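Local atomic coordinates of CENP-V/GFA domain-containing protein (Rhodobacter sphaeroides 2.4.1, PDB entry 3FAC), a protein that is of unknown function but belongs to the Gfa family, whose members are generally assigned zinc binding and carbon-sulfur lyase activity. Residues A[56-61]-A[65-70]; A[76-81]-A[86-91]. All blocks are in the same frame, centred on the assembly; numbering follows the deposited sequence.

Contact 1 (A[56-61]-A[65-70])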
ATOM      1  N   THR A  56       0.369 -11.661  -4.006  1.00 15.36           N
ATOM      2  CA  THR A  56      -0.840 -12.023  -4.728  1.00 14.41           C
ATOM      3  C   THR A  56      -1.484 -10.789  -5.341  1.00 15.43           C
ATOM      4  O   THR A  56      -1.553  -9.726  -4.719  1.00 17.96           O
ATOM      5  CB  THR A  56      -1.861 -12.712  -3.815  1.00 12.80           C
ATOM      6  OG1 THR A  56      -1.305 -13.940  -3.324  1.00 13.30           O
ATOM      7  CG2 THR A  56      -3.141 -13.015  -4.591  1.00  7.45           C
ATOM      8  N   LEU A  57      -1.953 -10.940  -6.571  1.00 15.73           N
ATOM      9  CA  LEU A  57      -2.588  -9.849  -7.290  1.00 15.61           C
ATOM     10  C   LEU A  57      -4.099  -9.996  -7.248  1.00 15.79           C
ATOM     11  O   LEU A  57      -4.639 -11.075  -7.496  1.00 16.62           O
ATOM     12  CB  LEU A  57      -2.114  -9.844  -8.744  1.00 16.02           C
ATOM     13  CG  LEU A  57      -2.869  -8.948  -9.722  1.00 17.31           C
ATOM     14  CD1 LEU A  57      -2.720  -7.481  -9.317  1.00 17.18           C
ATOM     15  CD2 LEU A  57      -2.327  -9.180 -11.116  1.00 14.88           C
ATOM     16  N   TYR A  58      -4.779  -8.905  -6.929  1.00 16.06           N
ATOM     17  CA  TYR A  58      -6.228  -8.917  -6.876  1.00 16.58           C
ATOM     18  C   TYR A  58      -6.805  -7.764  -7.679  1.00 17.64           C
ATOM     19  O   TYR A  58      -6.431  -6.608  -7.482  1.00 16.02           O
ATOM     20  CB  TYR A  58      -6.719  -8.816  -5.436  1.00 16.08           C
ATOM     21  CG  TYR A  58      -8.225  -8.828  -5.334  1.00 15.80           C
ATOM     22  CD1 TYR A  58      -8.965  -9.918  -5.795  1.00 14.88           C
ATOM     23  CD2 TYR A  58      -8.914  -7.756  -4.771  1.00 15.17           C
ATOM     24  CE1 TYR A  58     -10.355  -9.940  -5.693  1.00 14.92           C
ATOM     25  CE2 TYR A  58     -10.303  -7.769  -4.664  1.00 13.92           C
ATOM     26  CZ  TYR A  58     -11.015  -8.864  -5.127  1.00 13.79           C
ATOM     27  OH  TYR A  58     -12.386  -8.885  -5.016  1.00 13.30           O
ATOM     28  N   GLN A  59      -7.720  -8.097  -8.585  1.00 19.37           N
ATOM     29  CA  GLN A  59      -8.382  -7.113  -9.433  1.00 21.29           C
ATOM     30  C   GLN A  59      -9.888  -7.329  -9.375  1.00 23.28           C
ATOM     31  O   GLN A  59     -10.348  -8.449  -9.151  1.00 25.01           O
ATOM     32  CB  GLN A  59      -7.916  -7.263 -10.881  1.00 21.15           C
ATOM     33  CG  GLN A  59      -6.533  -6.718 -11.175  1.00 21.23           C
ATOM     34  CD  GLN A  59      -6.086  -7.048 -12.588  1.00 21.19           C
ATOM     35  OE1 GLN A  59      -5.614  -8.151 -12.859  1.00 16.75           O
ATOM     36  NE2 GLN A  59      -6.255  -6.098 -13.499  1.00 22.66           N
ATOM     37  N   PHE A  60     -10.652  -6.262  -9.582  1.00 25.13           N
ATOM     38  CA  PHE A  60     -12.105  -6.364  -9.567  1.00 26.27           C
ATOM     39  C   PHE A  60     -12.763  -5.150 -10.219  1.00 28.14           C
ATOM     40  O   PHE A  60     -12.092  -4.170 -10.544  1.00 28.17           O
ATOM     41  CB  PHE A  60     -12.604  -6.540  -8.127  1.00 25.26           C
ATOM     42  CG  PHE A  60     -12.467  -5.310  -7.270  1.00 24.45           C
ATOM     43  CD1 PHE A  60     -13.463  -4.339  -7.257  1.00 23.57           C
ATOM     44  CD2 PHE A  60     -11.351  -5.132  -6.466  1.00 24.25           C
ATOM     45  CE1 PHE A  60     -13.348  -3.211  -6.451  1.00 23.76           C
ATOM     46  CE2 PHE A  60     -11.227  -4.007  -5.655  1.00 24.40           C
ATOM     47  CZ  PHE A  60     -12.227  -3.046  -5.648  1.00 22.83           C
ATOM     48  N   GLY A  61     -14.077  -5.229 -10.415  1.00 29.95           N
ATOM     49  CA  GLY A  61     -14.807  -4.132 -11.026  1.00 32.95           C
ATOM     50  C   GLY A  61     -14.252  -3.782 -12.392  1.00 35.71           C
ATOM     51  O   GLY A  61     -14.389  -4.553 -13.345  1.00 35.19           O
ATOM     52  N   ALA A  65      -7.545  -0.889 -11.030  1.00 36.69           N
ATOM     53  CA  ALA A  65      -6.685  -0.871  -9.860  1.00 33.55           C
ATOM     54  C   ALA A  65      -6.041  -2.236  -9.653  1.00 31.74           C
ATOM     55  O   ALA A  65      -6.669  -3.275  -9.871  1.00 32.53           O
ATOM     56  CB  ALA A  65      -7.493  -0.478  -8.628  1.00 34.32           C
ATOM     57  N   LYS A  66      -4.780  -2.227  -9.240  1.00 29.64           N
ATOM     58  CA  LYS A  66      -4.051  -3.461  -8.990  1.00 28.51           C
ATOM     59  C   LYS A  66      -3.707  -3.510  -7.506  1.00 26.39           C
ATOM     60  O   LYS A  66      -3.008  -2.636  -6.995  1.00 25.99           O
ATOM     61  CB  LYS A  66      -2.768  -3.509  -9.821  1.00 31.03           C
ATOM     62  CG  LYS A  66      -2.901  -2.892 -11.203  1.00 34.63           C
ATOM     63  CD  LYS A  66      -2.124  -3.680 -12.242  1.00 35.23           C
ATOM     64  CE  LYS A  66      -2.909  -4.904 -12.683  1.00 35.24           C
ATOM     65  NZ  LYS A  66      -4.180  -4.499 -13.346  1.00 35.78           N
ATOM     66  N   HIS A  67      -4.201  -4.533  -6.820  1.00 22.34           N
ATOM     67  CA  HIS A  67      -3.959  -4.679  -5.394  1.00 19.13           C
ATOM     68  C   HIS A  67      -3.058  -5.882  -5.124  1.00 18.21           C
ATOM     69  O   HIS A  67      -3.317  -6.973  -5.620  1.00 18.34           O
ATOM     70  CB  HIS A  67      -5.298  -4.854  -4.673  1.00 16.51           C
ATOM     71  CG  HIS A  67      -6.341  -3.862  -5.087  1.00 16.52           C
ATOM     72  ND1 HIS A  67      -6.187  -2.504  -4.915  1.00 18.20           N
ATOM     73  CD2 HIS A  67      -7.555  -4.031  -5.664  1.00 16.12           C
ATOM     74  CE1 HIS A  67      -7.261  -1.879  -5.366  1.00 14.83           C
ATOM     75  NE2 HIS A  67      -8.106  -2.783  -5.825  1.00 14.26           N
ATOM     76  N   TRP A  68      -1.998  -5.686  -4.347  1.00 17.50           N
ATOM     77  CA  TRP A  68      -1.095  -6.787  -4.028  1.00 16.04           C
ATOM     78  C   TRP A  68      -1.070  -7.042  -2.530  1.00 15.98           C
ATOM     79  O   TRP A  68      -1.213  -6.115  -1.732  1.00 15.79           O
ATOM     80  CB  TRP A  68       0.331  -6.489  -4.488  1.00 17.53           C
ATOM     81  CG  TRP A  68       0.431  -5.928  -5.862  1.00 22.09           C
ATOM     82  CD1 TRP A  68       0.286  -4.620  -6.224  1.00 23.37           C
ATOM     83  CD2 TRP A  68       0.677  -6.653  -7.069  1.00 21.84           C
ATOM     84  NE1 TRP A  68       0.427  -4.485  -7.581  1.00 24.32           N
ATOM     85  CE2 TRP A  68       0.666  -5.720  -8.126  1.00 24.36           C
ATOM     86  CE3 TRP A  68       0.903  -8.004  -7.361  1.00 23.28           C
ATOM     87  CZ2 TRP A  68       0.874  -6.093  -9.462  1.00 25.11           C
ATOM     88  CZ3 TRP A  68       1.111  -8.379  -8.694  1.00 24.69           C
ATOM     89  CH2 TRP A  68       1.094  -7.425  -9.724  1.00 24.85           C
ATOM     90  N   PHE A  69      -0.894  -8.304  -2.154  1.00 15.28           N
ATOM     91  CA  PHE A  69      -0.818  -8.679  -0.748  1.00 15.04           C
ATOM     92  C   PHE A  69       0.009  -9.950  -0.610  1.00 14.90           C
ATOM     93  O   PHE A  69      -0.009 -10.813  -1.488  1.00 13.87           O
ATOM     94  CB  PHE A  69      -2.224  -8.862  -0.156  1.00 14.64           C
ATOM     95  CG  PHE A  69      -2.937 -10.103  -0.619  1.00 13.94           C
ATOM     96  CD1 PHE A  69      -2.647 -11.345  -0.057  1.00 14.13           C
ATOM     97  CD2 PHE A  69      -3.922 -10.028  -1.598  1.00 15.44           C
ATOM     98  CE1 PHE A  69      -3.325 -12.490  -0.459  1.00 12.49           C
ATOM     99  CE2 PHE A  69      -4.607 -11.171  -2.010  1.00 14.97           C
ATOM    100  CZ  PHE A  69      -4.307 -12.405  -1.437  1.00 14.86           C
ATOM    101  N   CYS A  70       0.756 -10.043   0.483  1.00 14.96           N
ATOM    102  CA  CYS A  70       1.605 -11.196   0.752  1.00 15.47           C
ATOM    103  C   CYS A  70       0.773 -12.465   0.950  1.00 16.00           C
ATOM    104  O   CYS A  70      -0.117 -12.499   1.790  1.00 16.91           O
ATOM    105  CB  CYS A  70       2.447 -10.918   1.996  1.00 14.99           C
ATOM    106  SG  CYS A  70       3.548 -12.261   2.455  1.00 10.87           S
TER
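With chi1 of Leu-57 at 168°, CG stands opposite the backbone N, and chi2 of 63° turns CD1 over the indole of Trp-68, whose own chi1 of -45° sets its CG opposite the carbonyl carbon. The result is a CH-pi contact: Leu-57 CD1 sits 3.8 Å from the centroid of the Trp-68 six-membered ring, almost on the ring normal. Leu-57 CB adds a second touch at Trp-68 CZ3. On the other side of this antiparallel beta hairpin, Thr-56 runs alongside Phe-69, and Thr-56 CB lies over the Phe-69 ring face, 3.6 Å from the centroid, while CG2 meets CZ. Tyr-58 and His-67 share that side; Phe-60 reaches the imidazole rim to rim, Phe-60 CE2 3.4 Å from His-67 NE2, and Phe-30 touches all three rings. Four backbone hydrogen bonds pair Thr-56 with Phe-69 and Tyr-58 with His-67, Thr-56 N to Phe-69 O being the shortest at 2.7 Å; Lys-66 and Trp-68 bond instead to strand 76-80. Gln-59 lies beside Lys-66, but its NE2 is hydrogen-bonded to Arg-63 O in the connecting turn. Aliphatic carbons thus cover the Trp-68 and Phe-69 faces, rings meet at their rims at His-67, and the packing is largely apolar.

Contact 2 (A[76-81]-A[86-91])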
ATOM      1  N   TYR A  76      -1.394  -6.441   3.231  1.00 13.33           N
ATOM      2  CA  TYR A  76      -1.479  -5.587   2.051  1.00 15.16           C
ATOM      3  C   TYR A  76      -0.265  -4.655   1.987  1.00 15.60           C
ATOM      4  O   TYR A  76      -0.064  -3.828   2.875  1.00 15.20           O
ATOM      5  CB  TYR A  76      -2.779  -4.773   2.124  1.00 15.79           C
ATOM      6  CG  TYR A  76      -2.717  -3.384   1.528  1.00 18.39           C
ATOM      7  CD1 TYR A  76      -2.514  -3.192   0.158  1.00 18.87           C
ATOM      8  CD2 TYR A  76      -2.916  -2.259   2.330  1.00 19.76           C
ATOM      9  CE1 TYR A  76      -2.519  -1.910  -0.397  1.00 18.74           C
ATOM     10  CE2 TYR A  76      -2.924  -0.975   1.788  1.00 20.14           C
ATOM     11  CZ  TYR A  76      -2.728  -0.807   0.425  1.00 21.40           C
ATOM     12  OH  TYR A  76      -2.767   0.462  -0.115  1.00 20.59           O
ATOM     13  N   THR A  77       0.538  -4.793   0.936  1.00 16.31           N
ATOM     14  CA  THR A  77       1.728  -3.963   0.768  1.00 18.73           C
ATOM     15  C   THR A  77       1.437  -2.660   0.026  1.00 19.39           C
ATOM     16  O   THR A  77       1.572  -1.569   0.587  1.00 20.04           O
ATOM     17  CB  THR A  77       2.842  -4.715  -0.010  1.00 20.19           C
ATOM     18  OG1 THR A  77       2.313  -5.200  -1.251  1.00 22.87           O
ATOM     19  CG2 THR A  77       3.376  -5.888   0.798  1.00 19.71           C
ATOM     20  N   HIS A  78       1.041  -2.780  -1.236  1.00 19.88           N
ATOM     21  CA  HIS A  78       0.755  -1.615  -2.069  1.00 21.51           C
ATOM     22  C   HIS A  78      -0.229  -1.965  -3.182  1.00 23.19           C
ATOM     23  O   HIS A  78      -0.572  -3.131  -3.374  1.00 22.72           O
ATOM     24  CB  HIS A  78       2.049  -1.104  -2.703  1.00 20.11           C
ATOM     25  CG  HIS A  78       2.665  -2.071  -3.668  1.00 19.42           C
ATOM     26  ND1 HIS A  78       3.141  -3.306  -3.283  1.00 18.71           N
ATOM     27  CD2 HIS A  78       2.852  -1.997  -5.007  1.00 18.99           C
ATOM     28  CE1 HIS A  78       3.595  -3.950  -4.342  1.00 19.78           C
ATOM     29  NE2 HIS A  78       3.431  -3.179  -5.402  1.00 19.80           N
ATOM     30  N   HIS A  79      -0.668  -0.948  -3.917  1.00 25.92           N
ATOM     31  CA  HIS A  79      -1.595  -1.146  -5.026  1.00 28.87           C
ATOM     32  C   HIS A  79      -1.504  -0.005  -6.029  1.00 31.76           C
ATOM     33  O   HIS A  79      -1.092   1.102  -5.691  1.00 32.05           O
ATOM     34  CB  HIS A  79      -3.037  -1.247  -4.522  1.00 28.62           C
ATOM     35  CG  HIS A  79      -3.587   0.044  -4.001  1.00 27.17           C
ATOM     36  ND1 HIS A  79      -3.259   0.548  -2.762  1.00 26.66           N
ATOM     37  CD2 HIS A  79      -4.442   0.936  -4.557  1.00 26.20           C
ATOM     38  CE1 HIS A  79      -3.890   1.694  -2.575  1.00 26.40           C
ATOM     39  NE2 HIS A  79      -4.613   1.952  -3.650  1.00 25.49           N
ATOM     40  N   GLN A  80      -1.891  -0.285  -7.267  1.00 35.75           N
ATOM     41  CA  GLN A  80      -1.871   0.724  -8.314  1.00 38.68           C
ATOM     42  C   GLN A  80      -3.259   1.345  -8.399  1.00 40.50           C
ATOM     43  O   GLN A  80      -4.171   0.763  -8.985  1.00 39.58           O
ATOM     44  CB  GLN A  80      -1.496   0.096  -9.658  1.00 39.34           C
ATOM     45  CG  GLN A  80      -1.457   1.086 -10.811  1.00 42.22           C
ATOM     46  CD  GLN A  80      -1.096   0.431 -12.131  1.00 44.12           C
ATOM     47  OE1 GLN A  80      -0.011  -0.135 -12.279  1.00 44.39           O
ATOM     48  NE2 GLN A  80      -2.006   0.503 -13.097  1.00 44.42           N
ATOM     49  N   ARG A  81      -3.406   2.524  -7.799  1.00 43.40           N
ATOM     50  CA  ARG A  81      -4.671   3.247  -7.783  1.00 45.75           C
ATOM     51  C   ARG A  81      -5.451   3.130  -9.087  1.00 47.65           C
ATOM     52  O   ARG A  81      -4.876   2.948 -10.166  1.00 47.56           O
ATOM     53  CB  ARG A  81      -4.433   4.728  -7.486  1.00 46.31           C
ATOM     54  CG  ARG A  81      -3.874   5.016  -6.108  1.00 47.59           C
ATOM     55  CD  ARG A  81      -3.853   6.515  -5.839  1.00 47.62           C
ATOM     56  NE  ARG A  81      -3.362   6.830  -4.501  1.00 47.46           N
ATOM     57  CZ  ARG A  81      -3.934   6.415  -3.372  1.00 48.51           C
ATOM     58  NH1 ARG A  81      -5.026   5.660  -3.412  1.00 48.35           N
ATOM     59  NH2 ARG A  81      -3.413   6.760  -2.201  1.00 48.94           N
ATOM     60  N   GLU A  86      -0.619   6.098 -12.630  1.00 48.75           N
ATOM     61  CA  GLU A  86       0.779   6.481 -12.463  1.00 47.33           C
ATOM     62  C   GLU A  86       1.138   6.605 -10.987  1.00 45.63           C
ATOM     63  O   GLU A  86       2.185   7.145 -10.636  1.00 45.71           O
ATOM     64  CB  GLU A  86       1.057   7.812 -13.167  1.00 48.25           C
ATOM     65  CG  GLU A  86       1.061   7.733 -14.682  1.00 49.33           C
ATOM     66  CD  GLU A  86       2.167   6.841 -15.212  1.00 50.88           C
ATOM     67  OE1 GLU A  86       3.346   7.082 -14.873  1.00 51.22           O
ATOM     68  OE2 GLU A  86       1.856   5.900 -15.974  1.00 51.69           O
ATOM     69  N   GLU A  87       0.260   6.107 -10.125  1.00 43.73           N
ATOM     70  CA  GLU A  87       0.502   6.166  -8.690  1.00 42.09           C
ATOM     71  C   GLU A  87       0.333   4.809  -8.025  1.00 40.00           C
ATOM     72  O   GLU A  87      -0.243   3.881  -8.590  1.00 39.46           O
ATOM     73  CB  GLU A  87      -0.457   7.152  -8.009  1.00 42.88           C
ATOM     74  CG  GLU A  87      -0.316   8.596  -8.429  1.00 42.66           C
ATOM     75  CD  GLU A  87      -1.186   9.519  -7.596  1.00 42.05           C
ATOM     76  OE1 GLU A  87      -2.377   9.199  -7.400  1.00 40.77           O
ATOM     77  OE2 GLU A  87      -0.680  10.566  -7.141  1.00 42.99           O
ATOM     78  N   TYR A  88       0.842   4.719  -6.805  1.00 37.72           N
ATOM     79  CA  TYR A  88       0.751   3.514  -6.006  1.00 35.96           C
ATOM     80  C   TYR A  88       0.190   3.932  -4.657  1.00 34.82           C
ATOM     81  O   TYR A  88       0.421   5.050  -4.205  1.00 35.79           O
ATOM     82  CB  TYR A  88       2.134   2.900  -5.777  1.00 36.69           C
ATOM     83  CG  TYR A  88       2.682   2.036  -6.889  1.00 35.99           C
ATOM     84  CD1 TYR A  88       2.012   0.888  -7.309  1.00 36.13           C
ATOM     85  CD2 TYR A  88       3.914   2.326  -7.469  1.00 36.82           C
ATOM     86  CE1 TYR A  88       2.565   0.044  -8.277  1.00 36.02           C
ATOM     87  CE2 TYR A  88       4.475   1.491  -8.433  1.00 36.58           C
ATOM     88  CZ  TYR A  88       3.798   0.353  -8.830  1.00 35.90           C
ATOM     89  OH  TYR A  88       4.368  -0.478  -9.768  1.00 34.66           O
ATOM     90  N   GLY A  89      -0.555   3.035  -4.028  1.00 32.29           N
ATOM     91  CA  GLY A  89      -1.095   3.308  -2.714  1.00 29.04           C
ATOM     92  C   GLY A  89      -0.315   2.375  -1.815  1.00 27.29           C
ATOM     93  O   GLY A  89      -0.368   1.161  -1.998  1.00 28.30           O
ATOM     94  N   VAL A  90       0.424   2.926  -0.857  1.00 25.49           N
ATOM     95  CA  VAL A  90       1.233   2.102   0.033  1.00 22.34           C
ATOM     96  C   VAL A  90       0.691   2.013   1.452  1.00 22.02           C
ATOM     97  O   VAL A  90       0.172   2.989   1.996  1.00 23.28           O
ATOM     98  CB  VAL A  90       2.686   2.630   0.107  1.00 21.75           C
ATOM     99  CG1 VAL A  90       3.532   1.719   0.990  1.00 20.37           C
ATOM    100  CG2 VAL A  90       3.280   2.709  -1.279  1.00 20.74           C
ATOM    101  N   ASN A  91       0.822   0.831   2.043  1.00 19.47           N
ATOM    102  CA  ASN A  91       0.381   0.586   3.410  1.00 18.24           C
ATOM    103  C   ASN A  91       1.410   1.252   4.342  1.00 18.31           C
ATOM    104  O   ASN A  91       2.531   0.755   4.490  1.00 17.35           O
ATOM    105  CB  ASN A  91       0.345  -0.923   3.669  1.00 17.61           C
ATOM    106  CG  ASN A  91      -0.406  -1.290   4.937  1.00 17.88           C
ATOM    107  OD1 ASN A  91      -0.346  -0.586   5.942  1.00 18.43           O
ATOM    108  ND2 ASN A  91      -1.105  -2.417   4.896  1.00 16.65           N
TER
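His-79 and Gly-89 face each other as a hydrogen-bonded pair of an antiparallel beta hairpin, within the larger sheet of this Gfa-family fold. Gly-89 N reaches His-79 O at 2.6 Å and His-79 N returns to Gly-89 O; a third backbone bond runs from Asn-91 N to Thr-77 O at 2.9 Å. A CB on Gly-89 would collide with CE1 of the His-79 ring, which already lies 3.2 Å from Gly-89 CA. Among side-chain polar bonds, Asn-91 ND2 donates to Tyr-76 O at 2.7 Å, in the carbonyl plane, while its OD1 accepts from Ala-93 N. The Tyr-76 hydroxyl reaches along its own strand, OH hydrogen-bonding His-79 ND1 at 2.7 Å, and Arg-34 makes a cation-pi contact with the tyrosine ring. A phenylalanine in place of Tyr-76 would lack the hydroxyl, which would probably leave His-79 ND1 without this partner and its imidazole freer to turn. Among aromatic contacts, the edge of the His-78 imidazole points at the face of the Tyr-88 ring, planes at 72°; chi1 of 65° sets His-78 CG between the backbone N and the carbonyl carbon, which carries CD2 to Tyr-88 CD1, with Trp-68 stacked on the imidazole. The charged pair is looser, a long salt bridge near the turn: Arg-81 NE stands 3.9 Å from Glu-87 OE1, and Arg-81 CD is nearer to that oxygen, at 3.4 Å.

In the fold
Contacts 1 and 2 are successive hairpins of one sheet: strands 66-70 and 76-80 are neighbours, so the inner strand of contact 1 pairs directly with the first strand of contact 2, through Lys-66 with Gln-80 and Trp-68 with His-78. Contact 1 includes one of the two edge strands, 55-58, and is a surface contact, its centre about 11 Å from that of the chain. The centre of contact 2 lies about 4 Å from the chain centre; it is largely buried and flanked by strand 38-42, which hydrogen-bonds to strand 87-91. Chemistry follows place: aliphatic-aromatic packing dominates at the margin, whereas the interior combines histidine, tyrosine and asparagine hydrogen bonds with a close-fitting glycine. His-67 and His-79 bring the two together ring to ring.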